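Local coordinates for protein histidine acid phosphatase (Hafnia alvei, PDB 4ARU) that belongs to the histidine acid phosphatases (phytases), enzymes of branch 2 of the histidine phosphatase superfamily, at residues Leu46-Thr50 / Gln93-Thr98; Arg52-Leu56 / Gln361-Gln365; Glu222-Leu226 / Gln326-Pro332. One frame throughout, in Å; residues are numbered along the deposited sequence.

Contact 1 (Leu46-Thr50 / Gln93-Thr98); sequences LGYIT and QRTRKT
In this histidine phosphatase fold, the loop Leu-46 to Thr-50, which leads into helix 51-70, lies across the first turn of helix 93-106, near the family's Arg-His-Gly motif. Gly-47 takes phi/psi of 80/-8, where a CB would jam against the preceding carbonyl and crowd Arg-94; Tyr-48 to Thr-50 then run extended. The CA atoms of Ile-49 and Arg-94 come within 4.6 Å. At the start of a helix the backbone NH groups lack partners from a preceding turn, and here a water fills in: it accepts from Arg-94 N (2.9 Å) and donates to Gly-47 O (2.8 Å). Arg-94 (chi1 p) also gives NH1 to Gly-47 O at 3.0 Å and NH2 to a bound tartaric acid, probably from the crystallisation liquor. Gln-93, with chi1 t and chi2 m, folds its amide back so that OE1 accepts from Ile-49 N at 2.9 Å, and its CG sits 3.9 Å from the centroid of the Tyr-48 ring, 3° off the normal, a CH-pi contact. Ile-49, chi1 and chi2 both t, fills the apolar gap, with CG2 3.6 Å from Lys-97 CB. Thr-50 is the N-cap of helix 51-70: its OG1 accepts from Gly-53 N and also bonds Gln-230 OE1. Thr-98 OG1, which also bonds Gly-20 N, donates to Arg-94 O at 2.7 Å.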
ATOM      1  N   LEU A  46       5.640   0.667 -19.135  1.00 11.17           N
ATOM      2  CA  LEU A  46       5.575  -0.195 -18.004  1.00 11.33           C
ATOM      3  C   LEU A  46       5.942   0.525 -16.729  1.00 11.04           C
ATOM      4  O   LEU A  46       6.887   1.309 -16.691  1.00 11.71           O
ATOM      5  CB  LEU A  46       6.447  -1.405 -18.188  1.00 12.68           C
ATOM      6  CG  LEU A  46       5.998  -2.385 -19.273  1.00 14.25           C
ATOM      7  CD1 LEU A  46       6.929  -3.576 -19.219  1.00 15.54           C
ATOM      8  CD2 LEU A  46       4.551  -2.887 -19.172  1.00 14.27           C
ATOM      9  N   GLY A  47       5.167   0.293 -15.669  1.00  9.95           N
ATOM     10  CA  GLY A  47       5.371   0.940 -14.413  1.00  9.55           C
ATOM     11  C   GLY A  47       4.856   2.351 -14.248  1.00  9.39           C
ATOM     12  O   GLY A  47       4.884   2.863 -13.121  1.00  9.21           O
ATOM     13  N   TYR A  48       4.384   2.965 -15.316  1.00  9.15           N
ATOM     14  CA  TYR A  48       3.835   4.319 -15.178  1.00  9.10           C
ATOM     15  C   TYR A  48       2.397   4.272 -14.684  1.00  8.55           C
ATOM     16  O   TYR A  48       1.637   3.362 -14.994  1.00  8.17           O
ATOM     17  CB  TYR A  48       3.880   5.061 -16.524  1.00  9.88           C
ATOM     18  CG  TYR A  48       5.208   5.712 -16.877  1.00 10.56           C
ATOM     19  CD1 TYR A  48       6.394   5.401 -16.209  1.00 10.88           C
ATOM     20  CD2 TYR A  48       5.254   6.701 -17.825  1.00 11.55           C
ATOM     21  CE1 TYR A  48       7.603   6.007 -16.563  1.00 11.79           C
ATOM     22  CE2 TYR A  48       6.447   7.306 -18.193  1.00 12.50           C
ATOM     23  CZ  TYR A  48       7.631   6.961 -17.553  1.00 12.87           C
ATOM     24  OH  TYR A  48       8.827   7.600 -17.925  1.00 15.17           O
ATOM     25  N   ILE A  49       1.992   5.286 -13.941  1.00  8.06           N
ATOM     26  CA  ILE A  49       0.574   5.511 -13.677  1.00  8.29           C
ATOM     27  C   ILE A  49      -0.084   5.896 -14.983  1.00  8.16           C
ATOM     28  O   ILE A  49       0.523   6.529 -15.845  1.00  9.90           O
ATOM     29  CB  ILE A  49       0.367   6.620 -12.635  1.00  8.42           C
ATOM     30  CG1 ILE A  49      -1.079   6.668 -12.132  1.00  8.12           C
ATOM     31  CG2 ILE A  49       0.763   7.967 -13.164  1.00  9.46           C
ATOM     32  CD1 ILE A  49      -1.234   7.544 -10.884  1.00  8.59           C
ATOM     33  N   THR A  50      -1.305   5.450 -15.221  1.00  7.36           N
ATOM     34  CA  THR A  50      -2.070   5.847 -16.420  1.00  7.40           C
ATOM     35  C   THR A  50      -2.880   7.108 -16.169  1.00  7.27           C
ATOM     36  O   THR A  50      -3.146   7.480 -14.997  1.00  6.70           O
ATOM     37  CB  THR A  50      -3.109   4.758 -16.851  1.00  7.44           C
ATOM     38  OG1 THR A  50      -4.087   4.595 -15.797  1.00  7.01           O
ATOM     39  CG2 THR A  50      -2.403   3.439 -17.084  1.00  7.41           C
ATOM     40  N   GLN A  93       7.812   7.917 -11.340  1.00  7.93           N
ATOM     41  CA  GLN A  93       6.768   8.611 -12.047  1.00  8.15           C
ATOM     42  C   GLN A  93       5.415   8.332 -11.384  1.00  7.32           C
ATOM     43  O   GLN A  93       4.578   9.233 -11.170  1.00  6.84           O
ATOM     44  CB  GLN A  93       6.779   8.206 -13.537  1.00  8.87           C
ATOM     45  CG  GLN A  93       5.754   8.916 -14.417  1.00  9.66           C
ATOM     46  CD  GLN A  93       4.418   8.235 -14.536  1.00  9.83           C
ATOM     47  OE1 GLN A  93       4.116   7.302 -13.853  1.00  9.60           O
ATOM     48  NE2 GLN A  93       3.595   8.770 -15.435  1.00 12.70           N
ATOM     49  N   ARG A  94       5.152   7.071 -11.061  1.00  7.03           N
ATOM     50  CA  ARG A  94       3.814   6.680 -10.600  1.00  7.00           C
ATOM     51  C   ARG A  94       3.484   7.367  -9.276  1.00  6.58           C
ATOM     52  O   ARG A  94       2.319   7.720  -9.049  1.00  6.61           O
ATOM     53  CB  ARG A  94       3.674   5.166 -10.533  1.00  7.74           C
ATOM     54  CG  ARG A  94       4.669   4.441  -9.648  1.00  8.76           C
ATOM     55  CD  ARG A  94       4.452   2.912  -9.772  1.00 10.52           C
ATOM     56  NE  ARG A  94       5.517   2.173  -9.111  1.00 11.97           N
ATOM     57  CZ  ARG A  94       6.632   1.778  -9.693  1.00 14.01           C
ATOM     58  NH1 ARG A  94       6.850   2.066 -10.968  1.00 16.42           N
ATOM     59  NH2 ARG A  94       7.557   1.124  -9.009  1.00 15.38           N
ATOM     60  N   THR A  95       4.469   7.525  -8.407  1.00  6.15           N
ATOM     61  CA  THR A  95       4.249   8.135  -7.099  1.00  5.72           C
ATOM     62  C   THR A  95       4.238   9.685  -7.207  1.00  6.00           C
ATOM     63  O   THR A  95       3.383  10.320  -6.599  1.00  5.43           O
ATOM     64  CB  THR A  95       5.322   7.673  -6.075  1.00  5.83           C
ATOM     65  OG1 THR A  95       6.613   7.668  -6.674  1.00  6.36           O
ATOM     66  CG2 THR A  95       5.051   6.284  -5.608  1.00  5.64           C
ATOM     67  N   ARG A  96       5.139  10.273  -7.989  1.00  6.50           N
ATOM     68  CA  ARG A  96       5.096  11.706  -8.184  1.00  7.28           C
ATOM     69  C   ARG A  96       3.763  12.114  -8.788  1.00  7.20           C
ATOM     70  O   ARG A  96       3.133  13.095  -8.343  1.00  7.03           O
ATOM     71  CB  ARG A  96       6.263  12.191  -9.052  1.00  8.08           C
ATOM     72  CG  ARG A  96       7.589  12.086  -8.349  1.00  8.83           C
ATOM     73  CD  ARG A  96       8.784  12.620  -9.098  1.00 10.44           C
ATOM     74  NE  ARG A  96       9.167  11.734 -10.204  1.00 11.91           N
ATOM     75  CZ  ARG A  96       8.876  11.932 -11.481  1.00 12.89           C
ATOM     76  NH1 ARG A  96       8.157  12.968 -11.879  1.00 13.90           N
ATOM     77  NH2 ARG A  96       9.294  11.041 -12.361  1.00 14.04           N
ATOM     78  N   LYS A  97       3.290  11.409  -9.822  1.00  7.17           N
ATOM     79  CA  LYS A  97       2.062  11.799 -10.452  1.00  7.71           C
ATOM     80  C   LYS A  97       0.858  11.527  -9.544  1.00  6.74           C
ATOM     81  O   LYS A  97      -0.172  12.218  -9.627  1.00  6.73           O
ATOM     82  CB  LYS A  97       1.903  11.088 -11.782  1.00  8.86           C
ATOM     83  CG  LYS A  97       2.961  11.484 -12.778  1.00 11.14           C
ATOM     84  CD  LYS A  97       2.799  12.876 -13.258  1.00 14.34           C
ATOM     85  CE  LYS A  97       3.693  13.090 -14.490  1.00 17.02           C
ATOM     86  NZ  LYS A  97       3.115  14.176 -15.347  1.00 20.55           N
ATOM     87  N   THR A  98       0.943  10.520  -8.699  1.00  5.80           N
ATOM     88  CA  THR A  98      -0.111  10.345  -7.688  1.00  5.51           C
ATOM     89  C   THR A  98      -0.185  11.576  -6.774  1.00  5.49           C
ATOM     90  O   THR A  98      -1.255  12.054  -6.477  1.00  5.44           O
ATOM     91  CB  THR A  98       0.187   9.103  -6.830  1.00  5.43           C
ATOM     92  OG1 THR A  98       0.020   7.941  -7.672  1.00  5.91           O
ATOM     93  CG2 THR A  98      -0.748   8.977  -5.680  1.00  5.32           C
TER
HETATM   94  O   HOH W   1       6.681   4.915 -12.331  1.00  8.62           O

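Contact 2 (Arg52-Leu56 / Gln361-Gln365); sequences RGEHL and QLHDQ
Arg-52 lays one face of its guanidinium over the amide of Gln-365, its CZ 3.7 Å from Gln-365 CD. In this histidine phosphatase fold the start of helix 51-70 meets the end of helix 359-363, over 300 residues later, where Gln-365, at phi/psi 53/49, closes a Schellman motif, its N bonded to Leu-362 O at 3.2 Å. The CA atoms of Leu-56 and Gln-365 are 6.5 Å apart. With chi1 to chi3 near t, the arginine reaches the carbonyls of this last turn: Arg-52 NH2 donates to His-363 O at 2.7 Å and, weakly, to Leu-362 O at 3.0 Å. A water joins Arg-52 NH1 (2.7 Å) to His-363 O (3.3 Å), and Arg-52 NE bonds Ala-229 O. The His-363 ring stacks on that of His-228, and its ND1 bonds His-228 O. Leu-56, m and t, supplies the buried part, its CD1 4.1 Å from Leu-362 CD2 and its CD2 3.8 Å from Gln-365 CA. Another water links His-55 NE2 (2.8 Å) with Gln-365 O (2.7 Å). A cation thus meets the carbonyl-rich end of a helix, the negative pole of its dipole, and the attraction needs no acidic side chain.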
ATOM      1  N   ARG A  52      -5.982   7.422 -16.474  1.00  7.72           N
ATOM      2  CA  ARG A  52      -7.124   7.004 -15.679  1.00  7.70           C
ATOM      3  C   ARG A  52      -6.737   6.840 -14.208  1.00  6.97           C
ATOM      4  O   ARG A  52      -7.504   7.193 -13.344  1.00  7.00           O
ATOM      5  CB  ARG A  52      -7.721   5.709 -16.250  1.00  8.16           C
ATOM      6  CG  ARG A  52      -8.782   5.080 -15.387  1.00  8.44           C
ATOM      7  CD  ARG A  52      -9.622   4.192 -16.231  1.00  9.28           C
ATOM      8  NE  ARG A  52     -10.445   3.325 -15.408  1.00  9.80           N
ATOM      9  CZ  ARG A  52     -11.654   2.900 -15.709  1.00 10.72           C
ATOM     10  NH1 ARG A  52     -12.287   3.281 -16.805  1.00 11.75           N
ATOM     11  NH2 ARG A  52     -12.227   2.077 -14.851  1.00 11.01           N
ATOM     12  N   GLY A  53      -5.568   6.257 -13.925  1.00  6.56           N
ATOM     13  CA  GLY A  53      -5.068   6.148 -12.579  1.00  6.19           C
ATOM     14  C   GLY A  53      -4.985   7.514 -11.905  1.00  6.23           C
ATOM     15  O   GLY A  53      -5.318   7.688 -10.721  1.00  6.34           O
ATOM     16  N   GLU A  54      -4.467   8.489 -12.652  1.00  6.46           N
ATOM     17  CA  GLU A  54      -4.417   9.842 -12.118  1.00  7.02           C
ATOM     18  C   GLU A  54      -5.781  10.376 -11.788  1.00  7.18           C
ATOM     19  O   GLU A  54      -6.007  10.980 -10.721  1.00  6.79           O
ATOM     20  CB  GLU A  54      -3.690  10.752 -13.106  1.00  7.90           C
ATOM     21  CG  GLU A  54      -2.218  10.460 -13.247  1.00  8.65           C
ATOM     22  CD  GLU A  54      -1.588  11.229 -14.406  1.00 10.56           C
ATOM     23  OE1 GLU A  54      -1.745  10.848 -15.578  1.00 12.24           O
ATOM     24  OE2 GLU A  54      -0.925  12.268 -14.158  1.00 12.02           O
ATOM     25  N   HIS A  55      -6.720  10.181 -12.693  1.00  7.22           N
ATOM     26  CA  HIS A  55      -8.114  10.617 -12.470  1.00  7.50           C
ATOM     27  C   HIS A  55      -8.682   9.985 -11.197  1.00  7.05           C
ATOM     28  O   HIS A  55      -9.283  10.637 -10.358  1.00  7.19           O
ATOM     29  CB  HIS A  55      -8.970  10.311 -13.680  1.00  8.26           C
ATOM     30  CG  HIS A  55     -10.413  10.625 -13.473  1.00  9.00           C
ATOM     31  ND1 HIS A  55     -10.881  11.899 -13.200  1.00  9.86           N
ATOM     32  CD2 HIS A  55     -11.485   9.806 -13.403  1.00  9.50           C
ATOM     33  CE1 HIS A  55     -12.195  11.844 -13.027  1.00 10.37           C
ATOM     34  NE2 HIS A  55     -12.582  10.591 -13.158  1.00 10.23           N
ATOM     35  N   LEU A  56      -8.468   8.692 -11.065  1.00  6.54           N
ATOM     36  CA  LEU A  56      -8.947   7.962  -9.902  1.00  6.30           C
ATOM     37  C   LEU A  56      -8.344   8.471  -8.617  1.00  6.15           C
ATOM     38  O   LEU A  56      -9.046   8.522  -7.604  1.00  6.35           O
ATOM     39  CB  LEU A  56      -8.750   6.438 -10.104  1.00  6.04           C
ATOM     40  CG  LEU A  56      -9.666   5.758 -11.129  1.00  6.39           C
ATOM     41  CD1 LEU A  56      -9.138   4.394 -11.486  1.00  6.25           C
ATOM     42  CD2 LEU A  56     -11.088   5.659 -10.607  1.00  6.71           C
ATOM     43  N   GLN A 361     -15.805   0.870  -7.528  1.00  8.01           N
ATOM     44  CA  GLN A 361     -15.543   2.300  -7.603  1.00  7.93           C
ATOM     45  C   GLN A 361     -14.406   2.598  -8.547  1.00  7.59           C
ATOM     46  O   GLN A 361     -14.418   3.646  -9.245  1.00  8.03           O
ATOM     47  CB  GLN A 361     -15.263   2.878  -6.230  1.00  7.56           C
ATOM     48  CG  GLN A 361     -16.539   3.036  -5.410  1.00  8.07           C
ATOM     49  CD  GLN A 361     -16.290   3.399  -3.954  1.00  7.81           C
ATOM     50  OE1 GLN A 361     -15.304   3.018  -3.353  1.00  8.08           O
ATOM     51  NE2 GLN A 361     -17.224   4.172  -3.364  1.00  8.19           N
ATOM     52  N   LEU A 362     -13.393   1.739  -8.564  1.00  7.14           N
ATOM     53  CA  LEU A 362     -12.304   1.871  -9.502  1.00  7.09           C
ATOM     54  C   LEU A 362     -12.802   1.619 -10.932  1.00  7.41           C
ATOM     55  O   LEU A 362     -12.563   2.402 -11.860  1.00  7.40           O
ATOM     56  CB  LEU A 362     -11.155   0.901  -9.183  1.00  7.02           C
ATOM     57  CG  LEU A 362     -10.423   1.157  -7.889  1.00  6.93           C
ATOM     58  CD1 LEU A 362      -9.531  -0.045  -7.540  1.00  7.28           C
ATOM     59  CD2 LEU A 362      -9.600   2.450  -7.858  1.00  6.75           C
ATOM     60  N   HIS A 363     -13.469   0.491 -11.142  1.00  8.09           N
ATOM     61  CA  HIS A 363     -13.891   0.091 -12.466  1.00  8.97           C
ATOM     62  C   HIS A 363     -14.878   1.078 -13.114  1.00  9.33           C
ATOM     63  O   HIS A 363     -14.804   1.346 -14.312  1.00  9.77           O
ATOM     64  CB  HIS A 363     -14.549  -1.284 -12.389  1.00  9.57           C
ATOM     65  CG  HIS A 363     -14.895  -1.892 -13.711  1.00 10.56           C
ATOM     66  ND1 HIS A 363     -13.960  -2.287 -14.653  1.00 10.63           N
ATOM     67  CD2 HIS A 363     -16.091  -2.236 -14.213  1.00 11.71           C
ATOM     68  CE1 HIS A 363     -14.585  -2.803 -15.697  1.00 11.86           C
ATOM     69  NE2 HIS A 363     -15.883  -2.775 -15.461  1.00 12.44           N
ATOM     70  N   ASP A 364     -15.769   1.621 -12.283  1.00  9.87           N
ATOM     71  CA  ASP A 364     -16.769   2.563 -12.724  1.00 10.79           C
ATOM     72  C   ASP A 364     -16.313   4.039 -12.647  1.00 10.46           C
ATOM     73  O   ASP A 364     -17.075   4.926 -13.027  1.00 10.36           O
ATOM     74  CB  ASP A 364     -18.035   2.364 -11.884  1.00 11.98           C
ATOM     75  CG  ASP A 364     -18.721   1.023 -12.136  1.00 13.53           C
ATOM     76  OD1 ASP A 364     -18.500   0.393 -13.179  1.00 14.63           O
ATOM     77  OD2 ASP A 364     -19.554   0.628 -11.272  1.00 15.76           O
ATOM     78  N   GLN A 365     -15.145   4.276 -12.067  1.00  9.80           N
ATOM     79  CA  GLN A 365     -14.652   5.651 -11.831  1.00  9.79           C
ATOM     80  C   GLN A 365     -15.699   6.492 -11.083  1.00  9.92           C
ATOM     81  O   GLN A 365     -16.067   7.615 -11.484  1.00  9.78           O
ATOM     82  CB  GLN A 365     -14.246   6.341 -13.105  1.00 10.96           C
ATOM     83  CG  GLN A 365     -13.260   5.558 -13.943  1.00 11.69           C
ATOM     84  CD  GLN A 365     -12.763   6.360 -15.106  1.00 12.94           C
ATOM     85  OE1 GLN A 365     -11.715   7.020 -15.012  1.00 15.37           O
ATOM     86  NE2 GLN A 365     -13.534   6.356 -16.201  1.00 14.97           N
TER
HETATM   87  O   HOH W   2     -14.656   2.107 -17.502  1.00 34.43           O
HETATM   88  O   HOH W   3     -15.265   9.803 -12.870  1.00 12.66           O

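Contact 3 (Glu222-Leu226 / Gln326-Pro332); sequences EIFLL and QPDNTPP
A buried loop, Gln-326 to Pro-332, curls against one face of helix 213-229 in this histidine phosphatase, and the fit is made mostly by leucine methyls meeting proline rings. The loop approaches at both ends of the helical segment, with CA atoms 7.7 Å apart for Glu-222 and Asp-328 and 8.0 Å for Leu-226 and Pro-332. Between them Leu-225, chi1 t and chi2 an unusual 132°, pushes forward as the main bump. Its CD1 enters a hollow lined by Gln-326 OE1 (3.6 Å), Asp-328 CB (3.8 Å) and Pro-327 CG (4.1 Å), while its CD2 lies 3.9 Å from Pro-332 CD. The rigid Pro-332 ring lies against both leucines, its CG 3.7 Å from Leu-226 CD2. Bonds within the loop are consistent with a set shape for the hollow: Asp-328 N donates to Gln-326 OE1 at 3.1 Å, and Thr-330 N to Asp-328 OD1 at 2.9 Å, an Asx turn. Gln-326 NE2 holds Gln-357 O. Beside this packing, Glu-222 OE1 is only 2.5 Å from Asp-328 OD2, so one of the acids is probably protonated; Arg-18, of the family's Arg-His-Gly motif, forms a salt bridge with Glu-222 OE2. Bound tartaric acid, probably from the crystallisation liquor, is about 5 Å from the Glu-222 side chain. Around the contact, Pro-327 rests on helix 243-262, Pro-331 on strand 348-356 of the mixed sheet, and Phe-224, from another face of helix 213-229, on helix 162-172.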
ATOM      1  N   GLU A 222      -2.659  -9.415  -9.198  1.00  6.05           N
ATOM      2  CA  GLU A 222      -2.657  -7.967  -9.110  1.00  6.46           C
ATOM      3  C   GLU A 222      -2.754  -7.312 -10.498  1.00  6.62           C
ATOM      4  O   GLU A 222      -3.453  -6.281 -10.667  1.00  6.96           O
ATOM      5  CB  GLU A 222      -1.423  -7.495  -8.312  1.00  6.77           C
ATOM      6  CG  GLU A 222      -1.256  -6.012  -8.240  1.00  7.85           C
ATOM      7  CD  GLU A 222      -2.247  -5.302  -7.338  1.00  8.45           C
ATOM      8  OE1 GLU A 222      -2.928  -5.966  -6.486  1.00  8.21           O
ATOM      9  OE2 GLU A 222      -2.367  -4.064  -7.477  1.00  9.45           O
ATOM     10  N   ILE A 223      -2.099  -7.894 -11.491  1.00  6.36           N
ATOM     11  CA  ILE A 223      -2.222  -7.346 -12.844  1.00  6.60           C
ATOM     12  C   ILE A 223      -3.686  -7.412 -13.317  1.00  6.72           C
ATOM     13  O   ILE A 223      -4.192  -6.466 -13.928  1.00  7.07           O
ATOM     14  CB  ILE A 223      -1.242  -8.003 -13.847  1.00  6.77           C
ATOM     15  CG1 ILE A 223       0.176  -7.575 -13.439  1.00  7.10           C
ATOM     16  CG2 ILE A 223      -1.654  -7.684 -15.287  1.00  7.41           C
ATOM     17  CD1 ILE A 223       1.259  -8.351 -14.136  1.00  7.49           C
ATOM     18  N   PHE A 224      -4.398  -8.518 -13.069  1.00  6.46           N
ATOM     19  CA  PHE A 224      -5.786  -8.588 -13.467  1.00  6.76           C
ATOM     20  C   PHE A 224      -6.601  -7.504 -12.762  1.00  6.72           C
ATOM     21  O   PHE A 224      -7.440  -6.872 -13.381  1.00  7.02           O
ATOM     22  CB  PHE A 224      -6.376  -9.961 -13.144  1.00  6.87           C
ATOM     23  CG  PHE A 224      -5.700 -11.119 -13.839  1.00  7.17           C
ATOM     24  CD1 PHE A 224      -5.122 -11.022 -15.094  1.00  7.66           C
ATOM     25  CD2 PHE A 224      -5.686 -12.345 -13.227  1.00  7.57           C
ATOM     26  CE1 PHE A 224      -4.528 -12.120 -15.708  1.00  8.12           C
ATOM     27  CE2 PHE A 224      -5.091 -13.459 -13.839  1.00  7.88           C
ATOM     28  CZ  PHE A 224      -4.512 -13.344 -15.063  1.00  8.00           C
ATOM     29  N   LEU A 225      -6.348  -7.299 -11.474  1.00  6.58           N
ATOM     30  CA  LEU A 225      -7.074  -6.275 -10.745  1.00  7.02           C
ATOM     31  C   LEU A 225      -6.792  -4.894 -11.367  1.00  7.00           C
ATOM     32  O   LEU A 225      -7.681  -4.047 -11.480  1.00  7.17           O
ATOM     33  CB  LEU A 225      -6.633  -6.287  -9.293  1.00  7.69           C
ATOM     34  CG  LEU A 225      -7.444  -5.310  -8.420  1.00  8.83           C
ATOM     35  CD1 LEU A 225      -7.897  -6.026  -7.185  1.00  9.55           C
ATOM     36  CD2 LEU A 225      -6.716  -4.039  -8.088  1.00  9.77           C
ATOM     37  N   LEU A 226      -5.534  -4.675 -11.718  1.00  6.57           N
ATOM     38  CA  LEU A 226      -5.152  -3.419 -12.372  1.00  6.76           C
ATOM     39  C   LEU A 226      -5.841  -3.239 -13.715  1.00  6.87           C
ATOM     40  O   LEU A 226      -6.320  -2.162 -14.021  1.00  6.74           O
ATOM     41  CB  LEU A 226      -3.642  -3.254 -12.509  1.00  7.40           C
ATOM     42  CG  LEU A 226      -2.858  -3.107 -11.209  1.00  7.65           C
ATOM     43  CD1 LEU A 226      -1.333  -3.265 -11.377  1.00  7.96           C
ATOM     44  CD2 LEU A 226      -3.148  -1.757 -10.600  1.00  8.74           C
ATOM     45  N   GLN A 326     -13.338  -4.884  -1.911  1.00  8.16           N
ATOM     46  CA  GLN A 326     -11.990  -4.691  -2.491  1.00  7.92           C
ATOM     47  C   GLN A 326     -11.104  -5.884  -2.118  1.00  8.14           C
ATOM     48  O   GLN A 326     -10.578  -5.938  -0.988  1.00  7.95           O
ATOM     49  CB  GLN A 326     -11.431  -3.366  -1.993  1.00  7.46           C
ATOM     50  CG  GLN A 326     -10.002  -3.067  -2.417  1.00  7.08           C
ATOM     51  CD  GLN A 326      -9.803  -3.239  -3.908  1.00  7.09           C
ATOM     52  OE1 GLN A 326      -9.311  -4.270  -4.376  1.00  7.39           O
ATOM     53  NE2 GLN A 326     -10.156  -2.217  -4.674  1.00  6.67           N
ATOM     54  N   PRO A 327     -10.903  -6.803  -3.049  1.00  8.50           N
ATOM     55  CA  PRO A 327     -10.136  -7.998  -2.746  1.00  8.72           C
ATOM     56  C   PRO A 327      -8.645  -7.787  -2.478  1.00  8.31           C
ATOM     57  O   PRO A 327      -8.073  -8.614  -1.771  1.00  8.29           O
ATOM     58  CB  PRO A 327     -10.365  -8.887  -3.952  1.00  9.62           C
ATOM     59  CG  PRO A 327     -10.769  -8.036  -5.041  1.00  9.55           C
ATOM     60  CD  PRO A 327     -11.392  -6.803  -4.441  1.00  8.83           C
ATOM     61  N   ASP A 328      -8.051  -6.730  -2.977  1.00  7.63           N
ATOM     62  CA  ASP A 328      -6.642  -6.430  -2.674  1.00  7.53           C
ATOM     63  C   ASP A 328      -6.568  -5.673  -1.328  1.00  7.00           C
ATOM     64  O   ASP A 328      -7.224  -4.643  -1.172  1.00  7.04           O
ATOM     65  CB  ASP A 328      -6.114  -5.547  -3.809  1.00  7.27           C
ATOM     66  CG  ASP A 328      -4.605  -5.241  -3.715  1.00  7.55           C
ATOM     67  OD1 ASP A 328      -3.938  -5.617  -2.704  1.00  7.65           O
ATOM     68  OD2 ASP A 328      -4.102  -4.609  -4.681  1.00  8.21           O
ATOM     69  N   ASN A 329      -5.812  -6.151  -0.352  1.00  6.75           N
ATOM     70  CA  ASN A 329      -5.668  -5.443   0.928  1.00  6.85           C
ATOM     71  C   ASN A 329      -4.933  -4.133   0.803  1.00  6.53           C
ATOM     72  O   ASN A 329      -5.046  -3.314   1.687  1.00  6.91           O
ATOM     73  CB  ASN A 329      -4.914  -6.280   1.985  1.00  7.07           C
ATOM     74  CG  ASN A 329      -5.686  -7.503   2.445  1.00  7.84           C
ATOM     75  OD1 ASN A 329      -6.886  -7.592   2.253  1.00  8.77           O
ATOM     76  ND2 ASN A 329      -4.981  -8.478   2.996  1.00  8.38           N
ATOM     77  N   THR A 330      -4.179  -3.970  -0.280  1.00  6.63           N
ATOM     78  CA  THR A 330      -3.371  -2.758  -0.524  1.00  6.63           C
ATOM     79  C   THR A 330      -3.686  -2.253  -1.926  1.00  6.40           C
ATOM     80  O   THR A 330      -2.823  -2.261  -2.810  1.00  5.66           O
ATOM     81  CB  THR A 330      -1.860  -3.018  -0.314  1.00  6.96           C
ATOM     82  OG1 THR A 330      -1.460  -4.188  -1.028  1.00  7.26           O
ATOM     83  CG2 THR A 330      -1.525  -3.204   1.194  1.00  7.52           C
ATOM     84  N   PRO A 331      -4.915  -1.787  -2.181  1.00  6.44           N
ATOM     85  CA  PRO A 331      -5.329  -1.467  -3.515  1.00  6.84           C
ATOM     86  C   PRO A 331      -4.768  -0.145  -4.056  1.00  6.84           C
ATOM     87  O   PRO A 331      -4.284   0.672  -3.301  1.00  6.14           O
ATOM     88  CB  PRO A 331      -6.854  -1.392  -3.371  1.00  7.22           C
ATOM     89  CG  PRO A 331      -7.012  -0.792  -2.028  1.00  6.98           C
ATOM     90  CD  PRO A 331      -6.019  -1.554  -1.213  1.00  6.62           C
ATOM     91  N   PRO A 332      -4.814   0.055  -5.359  1.00  7.31           N
ATOM     92  CA  PRO A 332      -4.313   1.309  -5.949  1.00  7.45           C
ATOM     93  C   PRO A 332      -5.069   2.495  -5.372  1.00  7.09           C
ATOM     94  O   PRO A 332      -6.325   2.518  -5.335  1.00  7.10           O
ATOM     95  CB  PRO A 332      -4.623   1.166  -7.439  1.00  8.59           C
ATOM     96  CG  PRO A 332      -4.973  -0.265  -7.687  1.00  9.06           C
ATOM     97  CD  PRO A 332      -5.438  -0.831  -6.376  1.00  8.16           C
TER

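Contact 3 is the buried one, nearest the centre of the chain, whereas contacts 1 and 2 are only partly buried and use ordered water. Contacts 1 and 2 share the region of helix 51-70: the loop of contact 1 runs straight into it, and the two touch where Ile-49 CD1 packs 3.8 Å from Glu-54 N. Contact 2 meets contact 3 through Leu-362, whose CD1 is 3.6 Å from Gln-326 NE2, and contact 3 is nested inside the chain loop that contact 2 closes. Arginine-to-carbonyl bonds serve both partly exposed contacts; the interior one rests on apolar fit, beside a close acid pair, one group probably protonated, with Arg-18 offsetting the charge.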